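Local coordinates for protein ICChI, a glycosylated chitinase (Ipomoea carnea, PDB 6IDN) that hydrolyses chitin and has lysozyme activity, as a glycosylated plant TIM-barrel enzyme that belongs to glycosyl hydrolase family 18, at residues S62-S65 with Y66-K70; L199-W202 with N203-S207; D262-S265 with S266-P270. All coordinates share one frame; numbering follows the deposited sequence.

Contact 1 of 3, residues S62-S65 with Y66-K70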
# COMPACT_ATOMS: atom_id res chain seq x y z
N SER A 62 -14.36 9.16 -11.46
CA SER A 62 -13.84 9.68 -12.73
C SER A 62 -12.32 9.83 -12.69
O SER A 62 -11.65 9.61 -13.70
CB SER A 62 -14.50 11.02 -13.06
OG SER A 62 -15.87 10.84 -13.38
N GLU A 63 -11.77 10.19 -11.53
CA GLU A 63 -10.33 10.35 -11.42
C GLU A 63 -9.63 8.99 -11.35
O GLU A 63 -8.55 8.82 -11.92
CB GLU A 63 -9.99 11.22 -10.21
CG GLU A 63 -10.72 12.57 -10.24
CD GLU A 63 -10.21 13.60 -9.24
OE1 GLU A 63 -9.08 13.44 -8.72
OE2 GLU A 63 -10.93 14.59 -9.00
N ILE A 64 -10.24 8.03 -10.66
CA ILE A 64 -9.72 6.66 -10.67
C ILE A 64 -9.71 6.13 -12.10
O ILE A 64 -8.72 5.57 -12.58
CB ILE A 64 -10.56 5.76 -9.74
CG1 ILE A 64 -10.43 6.22 -8.28
CG2 ILE A 64 -10.14 4.29 -9.86
CD1 ILE A 64 -11.53 5.67 -7.37
N SER A 65 -10.83 6.29 -12.81
CA SER A 65 -10.88 5.84 -14.20
C SER A 65 -9.79 6.50 -15.03
O SER A 65 -9.17 5.85 -15.88
CB SER A 65 -12.26 6.13 -14.79
OG SER A 65 -12.42 5.46 -16.02
N TYR A 66 -9.56 7.79 -14.81
CA TYR A 66 -8.54 8.50 -15.57
C TYR A 66 -7.15 7.96 -15.24
O TYR A 66 -6.34 7.71 -16.14
CB TYR A 66 -8.62 9.99 -15.29
CG TYR A 66 -7.47 10.77 -15.87
CD1 TYR A 66 -7.44 11.11 -17.22
CD2 TYR A 66 -6.41 11.17 -15.06
CE1 TYR A 66 -6.37 11.83 -17.75
CE2 TYR A 66 -5.34 11.89 -15.58
CZ TYR A 66 -5.33 12.21 -16.92
OH TYR A 66 -4.26 12.92 -17.44
N CYS A 67 -6.86 7.76 -13.95
CA CYS A 67 -5.59 7.16 -13.56
C CYS A 67 -5.40 5.81 -14.24
O CYS A 67 -4.33 5.51 -14.78
CB CYS A 67 -5.52 7.00 -12.05
SG CYS A 67 -5.40 8.53 -11.14
N LYS A 68 -6.43 4.97 -14.21
CA LYS A 68 -6.31 3.65 -14.82
C LYS A 68 -6.12 3.73 -16.33
O LYS A 68 -5.40 2.91 -16.91
CB LYS A 68 -7.53 2.80 -14.45
CG LYS A 68 -7.62 2.50 -12.94
CD LYS A 68 -8.99 1.96 -12.55
CE LYS A 68 -9.31 0.67 -13.30
NZ LYS A 68 -10.63 0.11 -12.89
N SER A 69 -6.73 4.73 -16.98
CA SER A 69 -6.53 4.90 -18.41
C SER A 69 -5.07 5.18 -18.76
O SER A 69 -4.66 4.93 -19.90
CB SER A 69 -7.42 6.03 -18.94
OG SER A 69 -6.83 7.31 -18.74
N LYS A 70 -4.28 5.64 -17.80
CA LYS A 70 -2.85 5.86 -18.03
C LYS A 70 -2.00 4.66 -17.64
O LYS A 70 -0.77 4.78 -17.59
CB LYS A 70 -2.39 7.10 -17.26
CG LYS A 70 -3.11 8.37 -17.68
CD LYS A 70 -2.97 9.47 -16.64
CE LYS A 70 -1.54 9.96 -16.48
NZ LYS A 70 -0.93 10.44 -17.76
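Lys68 lies alongside Ile64 one helical turn earlier, the two side chains pointing the same way. From its CB, 3.5 Å from Ile64 O, the lysine chain runs back over that carbonyl, because CG stands beside the backbone N (chi1 -65°). Lys68 CG comes within 3.3 Å of Ile64 O, and Lys68 CD lies 3.7 Å from Ile64 CG2, the branch that makes the apolar part of the contact. A bend at chi3 (60°) carries the tip off the helix, and NZ ends on Glu117 in a salt bridge and on Ser118 O in a hydrogen bond. The backbone bond from Lys68 N to Ile64 O is 2.9 Å long and nearly straight, 166° at the hydrogen. Cys67 N bonds to Glu63 O in the same i to i+4 manner; Cys67 SG is 3.3 Å from Glu63 O, and the same SG is in the disulfide with Cys20. On the flank of Tyr66, its CB rests 3.4 Å from Ser62 O; the ring beyond it makes a cation-pi contact with Arg17, and its hydroxyl is hydrogen-bonded to Asp21. Near the C-terminal end, Ser69 OG turns back to donate to Tyr66 O at 2.7 Å, in the carbonyl plane and on a lone pair, a serine-to-backbone bond inside the last turn. Helix 60-69 is thus a regular alpha helix, joined to helix 16-21 by the disulfide and the Tyr66 ring and to the 117-120 loop by the tip of Lys68, and it leads into strand 73-80 of the TIM barrel.

Contact 2 of 3, residues L199-W202 with N203-S207; sequences LNSW and NNDWS
Ser201 OG is turned away from its own backbone N (chi1 177°), while the indole of Trp206 swings back beside its N (chi1 -70°), and the two meet at the ring edge. The hydroxyl oxygen Ser201 OG lies in the indole plane, 3.2 Å from Trp206 CD1. Trp206 NE1 is hydrogen-bonded to Cys160 O, and Ser201 OG makes a weak hydrogen bond to the same oxygen. Ser201 O takes two backbone N-H groups: Trp206 N approaches nearly along the C=O axis, whereas Asp205 N comes from above the carbonyl plane. The i to i+5 bond from Trp206 N, repeated by Ser207 N to Trp202 O at 3.0 Å, marks a wider pi-type turn in the last part of helix 196-206, the helix of a beta-alpha-beta unit between strands 178-182 and 213-219 of the TIM barrel. Trp202 faces that barrel, packing on Leu214 and Leu216 and on Ile244 of helix 233-244, with NE1 bonded to Thr247. Its ring edge meets Asn203 OD1 in plane, 3.4 Å from Trp202 CD1, the amide standing almost perpendicular to the indole (80°). Two waters bind the polar flank. One donates to Asn200 OD1 and accepts from Asn203 ND2; the other is 2.7 Å from Ser201 OG and donates to Asp205 OD2. Asn200 and Asn204 lie side by side with nearly parallel amides, Asn200 CB 4.0 Å from Asn204 ND2.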
# COMPACT_ATOMS: atom_id res chain seq x y z
N LEU A 199 20.42 -3.30 3.60
CA LEU A 199 20.73 -4.29 2.58
C LEU A 199 20.75 -5.70 3.16
O LEU A 199 20.31 -6.65 2.51
CB LEU A 199 22.06 -3.94 1.91
CG LEU A 199 22.00 -2.66 1.09
CD1 LEU A 199 23.39 -2.26 0.61
CD2 LEU A 199 21.03 -2.81 -0.09
N ASN A 200 21.25 -5.85 4.39
CA ASN A 200 21.22 -7.17 5.03
C ASN A 200 19.79 -7.65 5.24
O ASN A 200 19.47 -8.82 4.98
CB ASN A 200 21.98 -7.13 6.36
CG ASN A 200 23.49 -7.12 6.18
OD1 ASN A 200 24.00 -7.41 5.09
ND2 ASN A 200 24.21 -6.79 7.24
N SER A 201 18.92 -6.77 5.74
CA SER A 201 17.51 -7.12 5.87
C SER A 201 16.92 -7.52 4.52
O SER A 201 16.26 -8.56 4.39
CB SER A 201 16.74 -5.93 6.45
OG SER A 201 15.35 -6.20 6.53
N TRP A 202 17.13 -6.67 3.51
CA TRP A 202 16.63 -6.98 2.17
C TRP A 202 17.14 -8.33 1.67
O TRP A 202 16.36 -9.21 1.30
CB TRP A 202 17.03 -5.85 1.22
CG TRP A 202 16.60 -6.02 -0.20
CD1 TRP A 202 17.26 -6.71 -1.16
CD2 TRP A 202 15.43 -5.47 -0.83
NE1 TRP A 202 16.57 -6.64 -2.35
CE2 TRP A 202 15.45 -5.87 -2.18
CE3 TRP A 202 14.37 -4.67 -0.38
CZ2 TRP A 202 14.45 -5.51 -3.09
CZ3 TRP A 202 13.37 -4.30 -1.29
CH2 TRP A 202 13.42 -4.72 -2.63
N ASN A 203 18.47 -8.52 1.68
CA ASN A 203 19.08 -9.68 1.04
C ASN A 203 18.88 -10.96 1.83
O ASN A 203 18.75 -12.05 1.25
CB ASN A 203 20.58 -9.46 0.85
CG ASN A 203 20.89 -8.50 -0.26
OD1 ASN A 203 20.19 -8.44 -1.27
ND2 ASN A 203 21.98 -7.74 -0.09
N ASN A 204 18.88 -10.87 3.16
CA ASN A 204 18.88 -12.08 3.98
C ASN A 204 17.50 -12.49 4.45
O ASN A 204 17.26 -13.68 4.66
CB ASN A 204 19.80 -11.89 5.19
CG ASN A 204 21.24 -11.66 4.78
OD1 ASN A 204 21.66 -12.06 3.70
ND2 ASN A 204 22.02 -11.04 5.66
N ASP A 205 16.60 -11.52 4.63
CA ASP A 205 15.29 -11.79 5.20
C ASP A 205 14.19 -11.63 4.17
O ASP A 205 13.49 -12.59 3.85
CB ASP A 205 15.02 -10.85 6.40
CG ASP A 205 15.98 -11.10 7.58
OD1 ASP A 205 16.55 -12.21 7.69
OD2 ASP A 205 16.16 -10.17 8.41
N TRP A 206 14.03 -10.43 3.60
CA TRP A 206 12.88 -10.17 2.74
C TRP A 206 12.99 -10.89 1.40
O TRP A 206 11.97 -11.15 0.76
CB TRP A 206 12.69 -8.66 2.58
CG TRP A 206 12.22 -8.09 3.89
CD1 TRP A 206 12.96 -7.37 4.79
CD2 TRP A 206 10.94 -8.30 4.49
NE1 TRP A 206 12.20 -7.09 5.91
CE2 TRP A 206 10.96 -7.66 5.75
CE3 TRP A 206 9.78 -8.97 4.08
CZ2 TRP A 206 9.84 -7.64 6.59
CZ3 TRP A 206 8.67 -8.96 4.92
CH2 TRP A 206 8.71 -8.30 6.16
N SER A 207 14.22 -11.22 0.98
CA SER A 207 14.41 -12.03 -0.21
C SER A 207 13.76 -13.40 -0.09
O SER A 207 13.50 -14.04 -1.12
CB SER A 207 15.91 -12.20 -0.47
OG SER A 207 16.51 -13.03 0.51
O HOH W 1 23.60 -7.73 2.36
O HOH W 2 15.05 -7.71 8.78

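Contact 3 of 3, residues D262-S265 with S266-P270; sequences DDYS and SKIKP
Ile268 and Tyr264 form the tight inner side of this short helix, their side chains meeting at an angle one turn apart. Ile268 CD1 touches the ring at CE2 of Tyr264 (4.1 Å), and Ile268 CG2 lies over one face of the ring. CG1 of Ile268 stands between its backbone N and carbonyl carbon (chi1 68°) and lies 3.5 Å from Tyr264 O, which also accepts Ile268 N. This pair packs on Leu236 of helix 233-244, and the tyrosine also meets Leu255 and sends its hydroxyl to Ile231 O. Cutting Ile268 back to an alanine removes the CD1 and CG2 contacts and is likely to open a gap between the Tyr264 ring and Leu236. Ser265 is buried too: its hydroxyl is hydrogen-bonded to Asp24 and Asp261 and accepts from a water 2.8 Å from Ser265 OG, which in turn gives the first-turn N-H of Ser266 an acceptor. The outer side is looser. Asp263 and Lys267 run side by side, Lys267 CE 3.6 Å from Asp263 OD1, but Lys267 NZ stays 4.3 Å from Asp263 OD2, beyond a salt bridge. The chemistry thus divides the helix: apolar contacts pack one side against helix 233-244 and strand 250-256, and on the other a loose pairing of opposite charges probably adds only modest electrostatic attraction.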
# COMPACT_ATOMS: atom_id res chain seq x y z
N ASP A 262 7.63 16.36 -2.92
CA ASP A 262 7.74 17.55 -3.76
C ASP A 262 8.61 17.27 -4.98
O ASP A 262 8.25 17.63 -6.11
CB ASP A 262 8.31 18.73 -2.96
CG ASP A 262 7.52 19.02 -1.69
OD1 ASP A 262 6.38 18.52 -1.53
OD2 ASP A 262 8.04 19.76 -0.83
N ASP A 263 9.76 16.63 -4.78
CA ASP A 263 10.62 16.31 -5.91
C ASP A 263 11.42 15.02 -5.71
O ASP A 263 12.34 14.77 -6.50
CB ASP A 263 11.58 17.48 -6.22
CG ASP A 263 12.41 17.91 -5.02
OD1 ASP A 263 12.56 17.12 -4.06
OD2 ASP A 263 12.93 19.04 -5.03
N TYR A 264 11.11 14.20 -4.71
CA TYR A 264 11.89 12.99 -4.49
C TYR A 264 11.71 12.01 -5.63
O TYR A 264 12.69 11.55 -6.22
CB TYR A 264 11.52 12.36 -3.15
CG TYR A 264 12.50 11.33 -2.63
CD1 TYR A 264 13.78 11.69 -2.24
CD2 TYR A 264 12.13 9.99 -2.51
CE1 TYR A 264 14.67 10.75 -1.74
CE2 TYR A 264 13.03 9.04 -2.01
CZ TYR A 264 14.29 9.43 -1.64
OH TYR A 264 15.18 8.50 -1.13
N SER A 265 10.46 11.68 -5.98
CA SER A 265 10.25 10.71 -7.06
C SER A 265 10.78 11.24 -8.39
O SER A 265 11.27 10.46 -9.21
CB SER A 265 8.77 10.32 -7.17
OG SER A 265 7.95 11.45 -7.42
N SER A 266 10.67 12.55 -8.62
CA SER A 266 11.23 13.10 -9.85
C SER A 266 12.74 12.90 -9.90
O SER A 266 13.30 12.65 -10.98
CB SER A 266 10.88 14.58 -9.98
OG SER A 266 9.49 14.78 -10.20
N LYS A 267 13.40 12.99 -8.75
CA LYS A 267 14.86 12.85 -8.72
C LYS A 267 15.29 11.40 -8.88
O LYS A 267 16.39 11.15 -9.40
CB LYS A 267 15.41 13.39 -7.40
CG LYS A 267 15.45 14.90 -7.26
CD LYS A 267 15.87 15.28 -5.83
CE LYS A 267 15.75 16.77 -5.59
NZ LYS A 267 16.69 17.51 -6.45
N ILE A 268 14.49 10.43 -8.44
CA ILE A 268 14.93 9.04 -8.45
C ILE A 268 14.34 8.22 -9.59
O ILE A 268 14.90 7.16 -9.92
CB ILE A 268 14.63 8.35 -7.09
CG1 ILE A 268 13.12 8.17 -6.88
CG2 ILE A 268 15.28 9.12 -5.95
CD1 ILE A 268 12.78 7.30 -5.66
N LYS A 269 13.26 8.67 -10.22
CA LYS A 269 12.55 7.79 -11.15
C LYS A 269 13.43 7.19 -12.25
O LYS A 269 13.32 5.98 -12.48
CB LYS A 269 11.35 8.52 -11.79
CG LYS A 269 10.48 7.59 -12.65
CD LYS A 269 9.03 8.04 -12.73
CE LYS A 269 8.16 7.01 -13.46
NZ LYS A 269 7.71 5.85 -12.60
N PRO A 270 14.31 7.94 -12.92
CA PRO A 270 15.12 7.31 -13.97
C PRO A 270 15.95 6.14 -13.48
O PRO A 270 16.24 5.23 -14.27
CB PRO A 270 16.01 8.47 -14.47
CG PRO A 270 15.29 9.69 -14.09
CD PRO A 270 14.58 9.39 -12.82
O HOH W 3 8.50 17.07 -8.87
O HOH W 4 8.60 14.19 -7.14

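All three are local contacts along helices on the outside of one TIM barrel, and they follow one another along the chain: 62-70, then 199-207, then 262-270. Contacts 1 and 2 lie on opposite sides of the chain's centre, their centres 35 Å apart, while the centre of contact 3 lies 22 Å from that of contact 1 and 24 Å from that of contact 2. None touches another; what they share is the barrel scaffold, and each belongs to a different part of its outer layer. Helix 60-69 leads into strand 73-80, helix 196-206 joins strands 178-182 and 213-219, and helix 264-268 follows strand 250-256, which pairs with strand 2-7 to close the barrel.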